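Ribulose-5-phosphate reductase 1 (Staphylococcus aureus, PDB 6XHK) catalyses the NADPH-dependent reduction of D-ribulose 5-phosphate to D-ribitol 5-phosphate, a step in the biosynthesis of poly(ribitol phosphate) wall teichoic acid. Local coordinates at residues A[227-232]-A[253-258]; A[154-159]-A[275-280]; A[175-180]-A[205-210]. All coordinates share one frame; numbering follows the deposited sequence.

Contact 1: residues A[227-232]-A[253-258]. With NDP (NADPH dihydro-nicotinamide-adenine-dinucleotide phosphate), chain B.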
loop_
_atom_site.group_PDB
_atom_site.type_symbol
_atom_site.label_atom_id
_atom_site.label_comp_id
_atom_site.label_asym_id
_atom_site.label_seq_id
_atom_site.Cartn_x
_atom_site.Cartn_y
_atom_site.Cartn_z
ATOM N N PHE A 227 -0.591 -15.397 3.482
ATOM C CA PHE A 227 -0.460 -14.152 2.720
ATOM C C PHE A 227 1.010 -13.921 2.427
ATOM O O PHE A 227 1.823 -13.864 3.353
ATOM C CB PHE A 227 -1.012 -12.969 3.496
ATOM C CG PHE A 227 -2.469 -12.988 3.620
ATOM C CD1 PHE A 227 -3.262 -12.384 2.670
ATOM C CD2 PHE A 227 -3.066 -13.624 4.695
ATOM C CE1 PHE A 227 -4.645 -12.399 2.781
ATOM C CE2 PHE A 227 -4.449 -13.658 4.816
ATOM C CZ PHE A 227 -5.246 -13.041 3.855
ATOM N N GLU A 228 1.358 -13.801 1.155
ATOM C CA GLU A 228 2.729 -13.515 0.750
ATOM C C GLU A 228 2.891 -12.011 0.523
ATOM O O GLU A 228 2.406 -11.478 -0.483
ATOM C CB GLU A 228 3.103 -14.302 -0.501
ATOM C CG GLU A 228 4.589 -14.282 -0.785
ATOM C CD GLU A 228 4.945 -13.325 -1.927
ATOM O OE1 GLU A 228 4.026 -12.712 -2.533
ATOM O OE2 GLU A 228 6.150 -13.197 -2.222
ATOM N N CYS A 229 3.582 -11.338 1.458
ATOM C CA CYS A 229 3.789 -9.892 1.464
ATOM C C CYS A 229 5.276 -9.555 1.370
ATOM O O CYS A 229 5.770 -8.606 1.997
ATOM C CB CYS A 229 3.165 -9.267 2.704
ATOM S SG CYS A 229 1.477 -9.703 2.991
ATOM N N VAL A 230 5.989 -10.381 0.600
ATOM C CA VAL A 230 7.404 -10.265 0.265
ATOM C C VAL A 230 7.498 -10.086 -1.246
ATOM O O VAL A 230 6.718 -10.680 -1.993
ATOM C CB VAL A 230 8.154 -11.543 0.707
ATOM C CG1 VAL A 230 9.627 -11.495 0.384
ATOM C CG2 VAL A 230 7.900 -11.818 2.139
ATOM N N GLY A 231 8.442 -9.285 -1.720
ATOM C CA GLY A 231 8.601 -9.109 -3.142
ATOM C C GLY A 231 9.919 -9.652 -3.668
ATOM O O GLY A 231 10.725 -10.242 -2.954
ATOM N N GLY A 232 10.117 -9.432 -4.964
ATOM C CA GLY A 232 11.447 -9.507 -5.514
ATOM C C GLY A 232 11.998 -10.910 -5.483
ATOM O O GLY A 232 11.264 -11.897 -5.558
ATOM N N ALA A 253 -2.679 -16.332 -0.621
ATOM C CA ALA A 253 -2.844 -15.050 -1.299
ATOM C C ALA A 253 -1.480 -14.479 -1.662
ATOM O O ALA A 253 -0.620 -14.298 -0.792
ATOM C CB ALA A 253 -3.614 -14.060 -0.426
ATOM N N LEU A 254 -1.291 -14.203 -2.951
ATOM C CA LEU A 254 -0.033 -13.695 -3.483
ATOM C C LEU A 254 -0.143 -12.177 -3.551
ATOM O O LEU A 254 -1.076 -11.653 -4.169
ATOM C CB LEU A 254 0.239 -14.280 -4.870
ATOM C CG LEU A 254 0.776 -15.715 -4.978
ATOM C CD1 LEU A 254 2.160 -15.857 -4.319
ATOM C CD2 LEU A 254 -0.213 -16.716 -4.391
ATOM N N LEU A 255 0.762 -11.470 -2.883
ATOM C CA LEU A 255 0.716 -10.015 -2.919
ATOM C C LEU A 255 1.972 -9.388 -3.484
ATOM O O LEU A 255 1.874 -8.362 -4.169
ATOM C CB LEU A 255 0.451 -9.449 -1.527
ATOM C CG LEU A 255 -1.015 -9.628 -1.154
ATOM C CD1 LEU A 255 -1.265 -9.195 0.267
ATOM C CD2 LEU A 255 -1.843 -8.791 -2.114
ATOM N N GLY A 256 3.123 -10.029 -3.289
ATOM C CA GLY A 256 4.396 -9.465 -3.703
ATOM C C GLY A 256 4.644 -9.518 -5.199
ATOM O O GLY A 256 4.400 -10.533 -5.854
ATOM N N VAL A 257 5.160 -8.423 -5.727
ATOM C CA VAL A 257 5.499 -8.310 -7.138
ATOM C C VAL A 257 6.903 -8.849 -7.352
ATOM O O VAL A 257 7.834 -8.470 -6.632
ATOM C CB VAL A 257 5.383 -6.846 -7.584
ATOM C CG1 VAL A 257 5.672 -6.709 -9.048
ATOM C CG2 VAL A 257 3.980 -6.345 -7.268
ATOM N N SER A 258 7.076 -9.734 -8.338
ATOM C CA SER A 258 8.429 -10.218 -8.561
ATOM C C SER A 258 9.107 -9.630 -9.791
ATOM O O SER A 258 10.339 -9.678 -9.863
ATOM C CB SER A 258 8.459 -11.738 -8.665
ATOM O OG SER A 258 9.706 -12.145 -9.203
HETATM P PA NDP B . 9.340 -4.051 2.272
HETATM O O1A NDP B . 10.582 -3.304 1.874
HETATM O O2A NDP B . 8.750 -3.443 3.539
HETATM O O5B NDP B . 9.721 -5.658 2.457
HETATM C C5B NDP B . 8.877 -6.528 3.283
HETATM C C4B NDP B . 9.742 -7.410 4.259
HETATM O O4B NDP B . 9.884 -8.638 3.837
HETATM C C3B NDP B . 11.188 -6.849 4.382
HETATM O O3B NDP B . 11.466 -6.488 5.664
HETATM C C2B NDP B . 12.141 -7.984 4.032
HETATM O O2B NDP B . 13.234 -7.883 5.039
HETATM C C1B NDP B . 11.406 -9.052 4.216
HETATM N N9A NDP B . 11.870 -10.257 3.521
HETATM C C8A NDP B . 12.874 -10.397 2.607
HETATM N N7A NDP B . 12.953 -11.709 2.242
HETATM C C5A NDP B . 12.020 -12.359 2.919
HETATM C C6A NDP B . 11.638 -13.844 2.932
HETATM N N6A NDP B . 12.361 -14.761 2.078
HETATM N N1A NDP B . 10.579 -14.277 3.781
HETATM C C2A NDP B . 9.871 -13.343 4.628
HETATM N N3A NDP B . 10.247 -11.915 4.604
HETATM C C4A NDP B . 11.353 -11.465 3.713
HETATM O O3 NDP B . 8.151 -3.919 1.078
HETATM P PN NDP B . 6.478 -4.043 1.334
HETATM O O1N NDP B . 6.180 -4.737 2.666
HETATM O O2N NDP B . 5.885 -2.675 1.412
HETATM O O5D NDP B . 5.839 -4.855 0.026
HETATM C C5D NDP B . 6.696 -5.691 -0.781
HETATM C C4D NDP B . 6.186 -6.061 -2.085
HETATM O O4D NDP B . 4.638 -5.763 -2.262
HETATM C C3D NDP B . 6.867 -5.290 -3.240
HETATM O O3D NDP B . 7.238 -6.218 -4.350
HETATM C C2D NDP B . 5.953 -4.369 -3.633
HETATM O O2D NDP B . 6.112 -3.915 -5.014
HETATM C C1D NDP B . 4.516 -5.105 -3.400
HETATM N N1N NDP B . 3.334 -4.219 -3.472
HETATM C C2N NDP B . 2.143 -4.762 -4.129
HETATM C C3N NDP B . 0.905 -3.912 -4.465
HETATM C C7N NDP B . -0.311 -4.613 -5.197
HETATM O O7N NDP B . -1.102 -3.954 -5.828
HETATM N N7N NDP B . -0.461 -6.067 -5.093
HETATM C C4N NDP B . 0.779 -2.501 -3.840
HETATM C C5N NDP B . 2.130 -1.925 -3.360
HETATM C C6N NDP B . 3.293 -2.852 -2.944
HETATM P P2B NDP B . 14.707 -7.528 4.449
HETATM O O1X NDP B . 15.036 -8.385 3.245
HETATM O O2X NDP B . 14.693 -6.074 4.011
HETATM O O3X NDP B . 15.725 -7.786 5.548
#
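E228 and G256 meet where two neighbouring parallel strands of the Rossmann fold run out into the NADPH pocket. The strands belong to one beta-alpha-beta unit, 225-228, 232-245 and 251-254. E228 pairs with L254 and F227 with A253. E228 N gives a nearly straight bond to A253 O (2.8 Å). The E228 side chain starts with CG anti to the backbone N (chi1 -167°) and bends at chi2. Its OE1 takes the amide of G256 on the syn side, with N to OE1 at 2.9 Å and the donor 30° out of the carboxylate plane. E228 O receives L255 N, with a weaker bond from G256 N. On the other face of the sheet the F227 ring lies obliquely to A253, CD1 being 3.5 Å from A253 CB. That ring also meets F156, just past helix 143-155. C229 SG touches L255 CD1. Beyond the strands the chains hold the cofactor. V230 sets its two methyls against the adenine, while L255 O takes a weak, long bond from the carboxamide N7N. Further out, G232 N bonds to V257 O at 3.0 Å, the donor tilted 27° from the carbonyl plane.

Contact 2: residues A[154-159]-A[275-280]. With NDP (NADPH dihydro-nicotinamide-adenine-dinucleotide phosphate), chain B.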
loop_
_atom_site.group_PDB
_atom_site.type_symbol
_atom_site.label_atom_id
_atom_site.label_comp_id
_atom_site.label_asym_id
_atom_site.label_seq_id
_atom_site.Cartn_x
_atom_site.Cartn_y
_atom_site.Cartn_z
ATOM N N ARG A 154 -10.209 -10.036 1.137
ATOM C CA ARG A 154 -11.548 -10.267 0.631
ATOM C C ARG A 154 -11.565 -11.244 -0.539
ATOM O O ARG A 154 -12.649 -11.682 -0.942
ATOM C CB ARG A 154 -12.165 -8.919 0.256
ATOM C CG ARG A 154 -12.685 -8.113 1.457
ATOM C CD ARG A 154 -13.187 -6.757 0.978
ATOM N NE ARG A 154 -13.895 -6.004 2.006
ATOM C CZ ARG A 154 -15.186 -6.155 2.273
ATOM N NH1 ARG A 154 -15.759 -5.430 3.224
ATOM N NH2 ARG A 154 -15.910 -7.026 1.579
ATOM N N ARG A 155 -10.392 -11.596 -1.088
ATOM C CA ARG A 155 -10.321 -12.641 -2.115
ATOM C C ARG A 155 -10.560 -14.046 -1.548
ATOM O O ARG A 155 -10.885 -14.966 -2.307
ATOM C CB ARG A 155 -8.971 -12.581 -2.836
ATOM C CG ARG A 155 -8.651 -11.190 -3.437
ATOM C CD ARG A 155 -9.550 -10.797 -4.608
ATOM N NE ARG A 155 -9.610 -11.875 -5.588
ATOM C CZ ARG A 155 -8.680 -12.091 -6.517
ATOM N NH1 ARG A 155 -7.629 -11.279 -6.601
ATOM N NH2 ARG A 155 -8.808 -13.107 -7.367
ATOM N N PHE A 156 -10.398 -14.239 -0.244
ATOM C CA PHE A 156 -10.912 -15.422 0.440
ATOM C C PHE A 156 -12.403 -15.238 0.709
ATOM O O PHE A 156 -12.780 -14.422 1.561
ATOM C CB PHE A 156 -10.153 -15.641 1.742
ATOM C CG PHE A 156 -8.688 -15.953 1.563
ATOM C CD1 PHE A 156 -7.764 -15.569 2.512
ATOM C CD2 PHE A 156 -8.254 -16.720 0.503
ATOM C CE1 PHE A 156 -6.421 -15.873 2.359
ATOM C CE2 PHE A 156 -6.909 -17.040 0.359
ATOM C CZ PHE A 156 -5.999 -16.615 1.287
ATOM N N GLU A 157 -13.247 -15.985 -0.025
ATOM C CA GLU A 157 -14.696 -15.931 0.156
ATOM C C GLU A 157 -15.002 -15.920 1.649
ATOM O O GLU A 157 -14.752 -16.913 2.340
ATOM C CB GLU A 157 -15.394 -17.114 -0.541
ATOM N N LYS A 158 -15.495 -14.778 2.154
ATOM C CA LYS A 158 -15.642 -14.559 3.593
ATOM C C LYS A 158 -16.513 -15.613 4.259
ATOM O O LYS A 158 -16.440 -15.776 5.483
ATOM C CB LYS A 158 -16.226 -13.171 3.871
ATOM N N LYS A 159 -17.328 -16.333 3.479
ATOM C CA LYS A 159 -18.156 -17.403 4.030
ATOM C C LYS A 159 -17.318 -18.601 4.473
ATOM O O LYS A 159 -17.760 -19.380 5.327
ATOM C CB LYS A 159 -19.200 -17.833 2.997
ATOM N N THR A 275 -4.586 -23.928 -3.021
ATOM C CA THR A 275 -5.132 -22.903 -3.913
ATOM C C THR A 275 -4.327 -21.612 -3.754
ATOM O O THR A 275 -4.174 -21.101 -2.639
ATOM C CB THR A 275 -6.617 -22.649 -3.625
ATOM O OG1 THR A 275 -7.335 -23.882 -3.701
ATOM C CG2 THR A 275 -7.189 -21.750 -4.657
ATOM N N LEU A 276 -3.817 -21.090 -4.863
ATOM C CA LEU A 276 -3.013 -19.868 -4.884
ATOM C C LEU A 276 -3.764 -18.780 -5.633
ATOM O O LEU A 276 -4.106 -18.968 -6.802
ATOM C CB LEU A 276 -1.656 -20.105 -5.543
ATOM C CG LEU A 276 -0.605 -20.882 -4.754
ATOM C CD1 LEU A 276 -1.056 -22.264 -4.444
ATOM C CD2 LEU A 276 0.667 -20.949 -5.572
ATOM N N ILE A 277 -4.003 -17.643 -4.972
ATOM C CA ILE A 277 -4.823 -16.561 -5.513
ATOM C C ILE A 277 -3.953 -15.301 -5.625
ATOM O O ILE A 277 -3.311 -14.904 -4.632
ATOM C CB ILE A 277 -6.041 -16.292 -4.616
ATOM C CG1 ILE A 277 -6.779 -17.593 -4.330
ATOM C CG2 ILE A 277 -7.020 -15.394 -5.353
ATOM C CD1 ILE A 277 -8.018 -17.418 -3.495
ATOM N N GLY A 278 -3.932 -14.692 -6.791
ATOM C CA GLY A 278 -3.185 -13.453 -7.015
ATOM C C GLY A 278 -4.084 -12.238 -6.844
ATOM O O GLY A 278 -5.208 -12.215 -7.351
ATOM N N SER A 279 -3.578 -11.243 -6.103
ATOM C CA SER A 279 -4.302 -10.005 -5.819
ATOM C C SER A 279 -3.391 -8.806 -6.063
ATOM O O SER A 279 -2.269 -8.762 -5.543
ATOM C CB SER A 279 -4.819 -9.992 -4.374
ATOM O OG SER A 279 -5.452 -8.760 -4.064
ATOM N N SER A 280 -3.873 -7.821 -6.834
ATOM C CA SER A 280 -3.017 -6.674 -7.127
ATOM C C SER A 280 -3.708 -5.342 -6.838
ATOM O O SER A 280 -4.067 -5.038 -5.689
ATOM C CB SER A 280 -2.545 -6.735 -8.583
ATOM O OG SER A 280 -1.437 -5.877 -8.812
HETATM P PA NDP B . 9.340 -4.051 2.272
HETATM O O1A NDP B . 10.582 -3.304 1.874
HETATM O O2A NDP B . 8.750 -3.443 3.539
HETATM O O5B NDP B . 9.721 -5.658 2.457
HETATM C C5B NDP B . 8.877 -6.528 3.283
HETATM C C4B NDP B . 9.742 -7.410 4.259
HETATM O O4B NDP B . 9.884 -8.638 3.837
HETATM C C3B NDP B . 11.188 -6.849 4.382
HETATM O O3B NDP B . 11.466 -6.488 5.664
HETATM C C2B NDP B . 12.141 -7.984 4.032
HETATM O O2B NDP B . 13.234 -7.883 5.039
HETATM C C1B NDP B . 11.406 -9.052 4.216
HETATM N N9A NDP B . 11.870 -10.257 3.521
HETATM C C8A NDP B . 12.874 -10.397 2.607
HETATM N N7A NDP B . 12.953 -11.709 2.242
HETATM C C5A NDP B . 12.020 -12.359 2.919
HETATM C C6A NDP B . 11.638 -13.844 2.932
HETATM N N6A NDP B . 12.361 -14.761 2.078
HETATM N N1A NDP B . 10.579 -14.277 3.781
HETATM C C2A NDP B . 9.871 -13.343 4.628
HETATM N N3A NDP B . 10.247 -11.915 4.604
HETATM C C4A NDP B . 11.353 -11.465 3.713
HETATM O O3 NDP B . 8.151 -3.919 1.078
HETATM P PN NDP B . 6.478 -4.043 1.334
HETATM O O1N NDP B . 6.180 -4.737 2.666
HETATM O O2N NDP B . 5.885 -2.675 1.412
HETATM O O5D NDP B . 5.839 -4.855 0.026
HETATM C C5D NDP B . 6.696 -5.691 -0.781
HETATM C C4D NDP B . 6.186 -6.061 -2.085
HETATM O O4D NDP B . 4.638 -5.763 -2.262
HETATM C C3D NDP B . 6.867 -5.290 -3.240
HETATM O O3D NDP B . 7.238 -6.218 -4.350
HETATM C C2D NDP B . 5.953 -4.369 -3.633
HETATM O O2D NDP B . 6.112 -3.915 -5.014
HETATM C C1D NDP B . 4.516 -5.105 -3.400
HETATM N N1N NDP B . 3.334 -4.219 -3.472
HETATM C C2N NDP B . 2.143 -4.762 -4.129
HETATM C C3N NDP B . 0.905 -3.912 -4.465
HETATM C C7N NDP B . -0.311 -4.613 -5.197
HETATM O O7N NDP B . -1.102 -3.954 -5.828
HETATM N N7N NDP B . -0.461 -6.067 -5.093
HETATM C C4N NDP B . 0.779 -2.501 -3.840
HETATM C C5N NDP B . 2.130 -1.925 -3.360
HETATM C C6N NDP B . 3.293 -2.852 -2.944
HETATM P P2B NDP B . 14.707 -7.528 4.449
HETATM O O1X NDP B . 15.036 -8.385 3.245
HETATM O O2X NDP B . 14.693 -6.074 4.011
HETATM O O3X NDP B . 15.725 -7.786 5.548
#
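R155, the last residue of helix 143-155, and F156 just after it pack on I277 and G278 of strand 275-278, and on S279 just beyond. Within this chain the strand is the outermost on its side of the parallel Rossmann sheet. Two side chains of the 154-159 segment do the work, and I277 lies between them. The R155 chain starts with CG anti to its carbonyl carbon (chi1 -55°). Further bends at chi2 and chi3 set CD and NE. The guanidinium then lies above I277, with CG2 against one face, offset toward the rim. The closest approach there is R155 NH2 to I277 CG2, 3.5 Å. At the edge of the same group NH1 gives a hydrogen bond to G278 O, 2.7 Å long. The bond is bent, with 136° at the hydrogen. The oxygen is 29° out of the guanidinium plane, and the donor is also tilted from the carbonyl plane. One planar group thus serves two purposes: its face packs on a methyl and its edge meets a backbone carbonyl. R155 CG and NH1 also lie loosely beside the S279 side chain. The other end of I277 reaches F156, where CD1 comes within 4.0 Å of CE2 and the ring is oblique to it. Past the strand, S279 O accepts a hydrogen bond from the nicotinamide carboxamide N7N at 3.3 Å. S280 passes close to O7N of the same group, so the residues after the strand line the nicotinamide side of the NADPH pocket. The backbone of strand 275-278 is hydrogen-bonded to strand 251-254, its neighbour in the sheet. F156 also packs on S251 and A253 of that strand and meets H225 edge-to-face. S279 touches H151 and A152 one turn back in helix 143-155.

Contact 3: residues A[175-180]-A[205-210]. With NDP (NADPH dihydro-nicotinamide-adenine-dinucleotide phosphate), chain B.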
loop_
_atom_site.group_PDB
_atom_site.type_symbol
_atom_site.label_atom_id
_atom_site.label_comp_id
_atom_site.label_asym_id
_atom_site.label_seq_id
_atom_site.Cartn_x
_atom_site.Cartn_y
_atom_site.Cartn_z
ATOM N N LEU A 175 3.413 -4.050 4.019
ATOM C CA LEU A 175 2.264 -4.916 3.727
ATOM C C LEU A 175 2.046 -5.985 4.790
ATOM O O LEU A 175 0.899 -6.252 5.184
ATOM C CB LEU A 175 2.402 -5.576 2.369
ATOM C CG LEU A 175 1.572 -4.939 1.290
ATOM C CD1 LEU A 175 1.914 -5.561 -0.050
ATOM C CD2 LEU A 175 0.134 -5.227 1.673
ATOM N N GLY A 176 3.119 -6.645 5.230
ATOM C CA GLY A 176 2.993 -7.517 6.384
ATOM C C GLY A 176 2.201 -6.886 7.515
ATOM O O GLY A 176 1.198 -7.450 7.972
ATOM N N TYR A 177 2.635 -5.690 7.963
ATOM C CA TYR A 177 2.058 -5.037 9.141
ATOM C C TYR A 177 0.598 -4.666 8.921
ATOM O O TYR A 177 -0.254 -4.917 9.784
ATOM C CB TYR A 177 2.908 -3.814 9.521
ATOM C CG TYR A 177 2.550 -3.121 10.836
ATOM C CD1 TYR A 177 1.831 -1.912 10.842
ATOM C CD2 TYR A 177 2.894 -3.682 12.063
ATOM C CE1 TYR A 177 1.502 -1.278 12.022
ATOM C CE2 TYR A 177 2.553 -3.059 13.257
ATOM C CZ TYR A 177 1.851 -1.859 13.229
ATOM O OH TYR A 177 1.513 -1.246 14.418
ATOM N N ILE A 178 0.287 -4.074 7.765
ATOM C CA ILE A 178 -1.097 -3.696 7.489
ATOM C C ILE A 178 -2.000 -4.917 7.499
ATOM O O ILE A 178 -3.087 -4.904 8.096
ATOM C CB ILE A 178 -1.183 -2.920 6.162
ATOM C CG1 ILE A 178 -0.378 -1.622 6.280
ATOM C CG2 ILE A 178 -2.628 -2.690 5.749
ATOM C CD1 ILE A 178 -0.537 -0.692 5.131
ATOM N N THR A 179 -1.561 -5.996 6.845
ATOM C CA THR A 179 -2.367 -7.208 6.779
ATOM C C THR A 179 -2.586 -7.811 8.152
ATOM O O THR A 179 -3.704 -8.237 8.474
ATOM C CB THR A 179 -1.688 -8.204 5.853
ATOM O OG1 THR A 179 -1.130 -7.488 4.744
ATOM C CG2 THR A 179 -2.657 -9.290 5.410
ATOM N N ALA A 180 -1.521 -7.893 8.957
ATOM C CA ALA A 180 -1.675 -8.335 10.335
ATOM C C ALA A 180 -2.747 -7.511 11.044
ATOM O O ALA A 180 -3.652 -8.070 11.688
ATOM C CB ALA A 180 -0.328 -8.249 11.052
ATOM N N PHE A 205 5.117 -6.224 15.616
ATOM C CA PHE A 205 3.932 -7.075 15.563
ATOM C C PHE A 205 3.704 -7.632 16.965
ATOM O O PHE A 205 4.310 -8.631 17.362
ATOM C CB PHE A 205 4.128 -8.199 14.561
ATOM C CG PHE A 205 4.412 -7.759 13.132
ATOM C CD1 PHE A 205 3.429 -7.890 12.141
ATOM C CD2 PHE A 205 5.673 -7.290 12.760
ATOM C CE1 PHE A 205 3.689 -7.553 10.821
ATOM C CE2 PHE A 205 5.936 -6.939 11.425
ATOM C CZ PHE A 205 4.936 -7.064 10.457
ATOM N N SER A 206 2.834 -6.978 17.717
ATOM C CA SER A 206 2.588 -7.303 19.112
ATOM C C SER A 206 1.229 -7.927 19.316
ATOM O O SER A 206 1.058 -8.762 20.210
ATOM C CB SER A 206 2.679 -6.036 19.951
ATOM O OG SER A 206 3.929 -5.438 19.719
ATOM N N PHE A 207 0.269 -7.510 18.501
ATOM C CA PHE A 207 -1.113 -7.927 18.391
ATOM C C PHE A 207 -1.270 -9.266 17.630
ATOM O O PHE A 207 -2.393 -9.739 17.374
ATOM C CB PHE A 207 -1.921 -6.813 17.718
ATOM C CG PHE A 207 -1.283 -6.268 16.462
ATOM C CD1 PHE A 207 -0.260 -5.347 16.527
ATOM C CD2 PHE A 207 -1.682 -6.711 15.218
ATOM C CE1 PHE A 207 0.326 -4.852 15.379
ATOM C CE2 PHE A 207 -1.092 -6.217 14.072
ATOM C CZ PHE A 207 -0.090 -5.284 14.156
ATOM N N VAL A 208 -0.115 -9.840 17.294
ATOM C CA VAL A 208 0.012 -11.147 16.660
ATOM C C VAL A 208 0.284 -12.206 17.720
ATOM O O VAL A 208 0.893 -11.931 18.764
ATOM C CB VAL A 208 1.110 -11.096 15.571
ATOM C CG1 VAL A 208 1.282 -12.409 14.923
ATOM C CG2 VAL A 208 0.661 -10.170 14.490
ATOM N N ASP A 209 -0.183 -13.434 17.443
ATOM C CA ASP A 209 -0.157 -14.500 18.442
ATOM C C ASP A 209 1.256 -15.002 18.666
ATOM O O ASP A 209 1.634 -15.317 19.798
ATOM C CB ASP A 209 -1.068 -15.657 18.032
ATOM C CG ASP A 209 -2.506 -15.227 17.837
ATOM O OD1 ASP A 209 -2.733 -14.028 17.622
ATOM O OD2 ASP A 209 -3.423 -16.047 17.963
ATOM N N ASP A 210 2.054 -15.062 17.609
ATOM C CA ASP A 210 3.455 -15.411 17.745
ATOM C C ASP A 210 4.150 -14.938 16.471
ATOM O O ASP A 210 3.522 -14.722 15.434
ATOM C CB ASP A 210 3.643 -16.927 17.975
ATOM C CG ASP A 210 5.033 -17.292 18.516
ATOM O OD1 ASP A 210 5.169 -17.500 19.733
ATOM O OD2 ASP A 210 6.012 -17.320 17.744
HETATM P PA NDP B . 9.340 -4.051 2.272
HETATM O O1A NDP B . 10.582 -3.304 1.874
HETATM O O2A NDP B . 8.750 -3.443 3.539
HETATM O O5B NDP B . 9.721 -5.658 2.457
HETATM C C5B NDP B . 8.877 -6.528 3.283
HETATM C C4B NDP B . 9.742 -7.410 4.259
HETATM O O4B NDP B . 9.884 -8.638 3.837
HETATM C C3B NDP B . 11.188 -6.849 4.382
HETATM O O3B NDP B . 11.466 -6.488 5.664
HETATM C C2B NDP B . 12.141 -7.984 4.032
HETATM O O2B NDP B . 13.234 -7.883 5.039
HETATM C C1B NDP B . 11.406 -9.052 4.216
HETATM N N9A NDP B . 11.870 -10.257 3.521
HETATM C C8A NDP B . 12.874 -10.397 2.607
HETATM N N7A NDP B . 12.953 -11.709 2.242
HETATM C C5A NDP B . 12.020 -12.359 2.919
HETATM C C6A NDP B . 11.638 -13.844 2.932
HETATM N N6A NDP B . 12.361 -14.761 2.078
HETATM N N1A NDP B . 10.579 -14.277 3.781
HETATM C C2A NDP B . 9.871 -13.343 4.628
HETATM N N3A NDP B . 10.247 -11.915 4.604
HETATM C C4A NDP B . 11.353 -11.465 3.713
HETATM O O3 NDP B . 8.151 -3.919 1.078
HETATM P PN NDP B . 6.478 -4.043 1.334
HETATM O O1N NDP B . 6.180 -4.737 2.666
HETATM O O2N NDP B . 5.885 -2.675 1.412
HETATM O O5D NDP B . 5.839 -4.855 0.026
HETATM C C5D NDP B . 6.696 -5.691 -0.781
HETATM C C4D NDP B . 6.186 -6.061 -2.085
HETATM O O4D NDP B . 4.638 -5.763 -2.262
HETATM C C3D NDP B . 6.867 -5.290 -3.240
HETATM O O3D NDP B . 7.238 -6.218 -4.350
HETATM C C2D NDP B . 5.953 -4.369 -3.633
HETATM O O2D NDP B . 6.112 -3.915 -5.014
HETATM C C1D NDP B . 4.516 -5.105 -3.400
HETATM N N1N NDP B . 3.334 -4.219 -3.472
HETATM C C2N NDP B . 2.143 -4.762 -4.129
HETATM C C3N NDP B . 0.905 -3.912 -4.465
HETATM C C7N NDP B . -0.311 -4.613 -5.197
HETATM O O7N NDP B . -1.102 -3.954 -5.828
HETATM N N7N NDP B . -0.461 -6.067 -5.093
HETATM C C4N NDP B . 0.779 -2.501 -3.840
HETATM C C5N NDP B . 2.130 -1.925 -3.360
HETATM C C6N NDP B . 3.293 -2.852 -2.944
HETATM P P2B NDP B . 14.707 -7.528 4.449
HETATM O O1X NDP B . 15.036 -8.385 3.245
HETATM O O2X NDP B . 14.693 -6.074 4.011
HETATM O O3X NDP B . 15.725 -7.786 5.548
#
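Y177 meets F205 and F207 in a small aromatic cluster between helix 174-186 and the loop before strand 210-213. Y177 CG is anti to the backbone N (chi1 -172°), which places CG, and with it the ring, beside F205. The edge of Y177 points at the face of F205 in a T-shaped pair, with CD2 over the centre of that ring. The ring centroids of Y177 and F205 are 5.5 Å apart and the planes are at 78°. F207 meets Y177 in turn, but here F207 supplies the edge and Y177 the face, in an offset edge-to-face pair. F207 CE1 and CZ both lie 3.6 Å from Y177 CE2. Y177 is therefore the edge in one pair and the face in the other.

The helix backbone and A180 complete this shell. F205 CE1 lies 3.4 Å from Y177 CA, and the edge of the F205 ring also faces G176 C. A180 CB touches both phenylalanines, at 3.7 Å from F207 CE2, and reaches V208 CG2 more loosely.

Further out, Y177 OH forms a hydrogen bond with K303 O. R184, later in the helix, forms a hydrogen bond with F207 O and a salt bridge with D209. F205 and V208 lean on V194 of strand 191-196. At the other end of the segment L175 N gives a hydrogen bond to the NADPH phosphate oxygen O1N (3.2 Å). G176 fits the last glycine of a GxGxxG pattern, consistent with the phosphate-binding helix of a Rossmann fold.

In the fold
All three contacts lie in the Rossmann part of the chain and touch NADPH. Contact 2 spans the longest piece of sequence, and contacts 3 and 1 close in that order within it. Contacts 1 and 2 are centred 13 Å apart and share the parallel sheet, where strands 251-254 and 275-278 are neighbours joined through L254 with I277 and S279. Contact 3 is centred 16 Å from contact 1, which it meets where C229 packs on L175 and G176. It stays about 8 Å from contact 2 at the nearest atoms. Contact 2 packs the end of helix 143-155 on the sheet, contact 3 packs helix 174-186 on the loop before strand 210-213, and contact 1 joins two strand ends beside the cofactor.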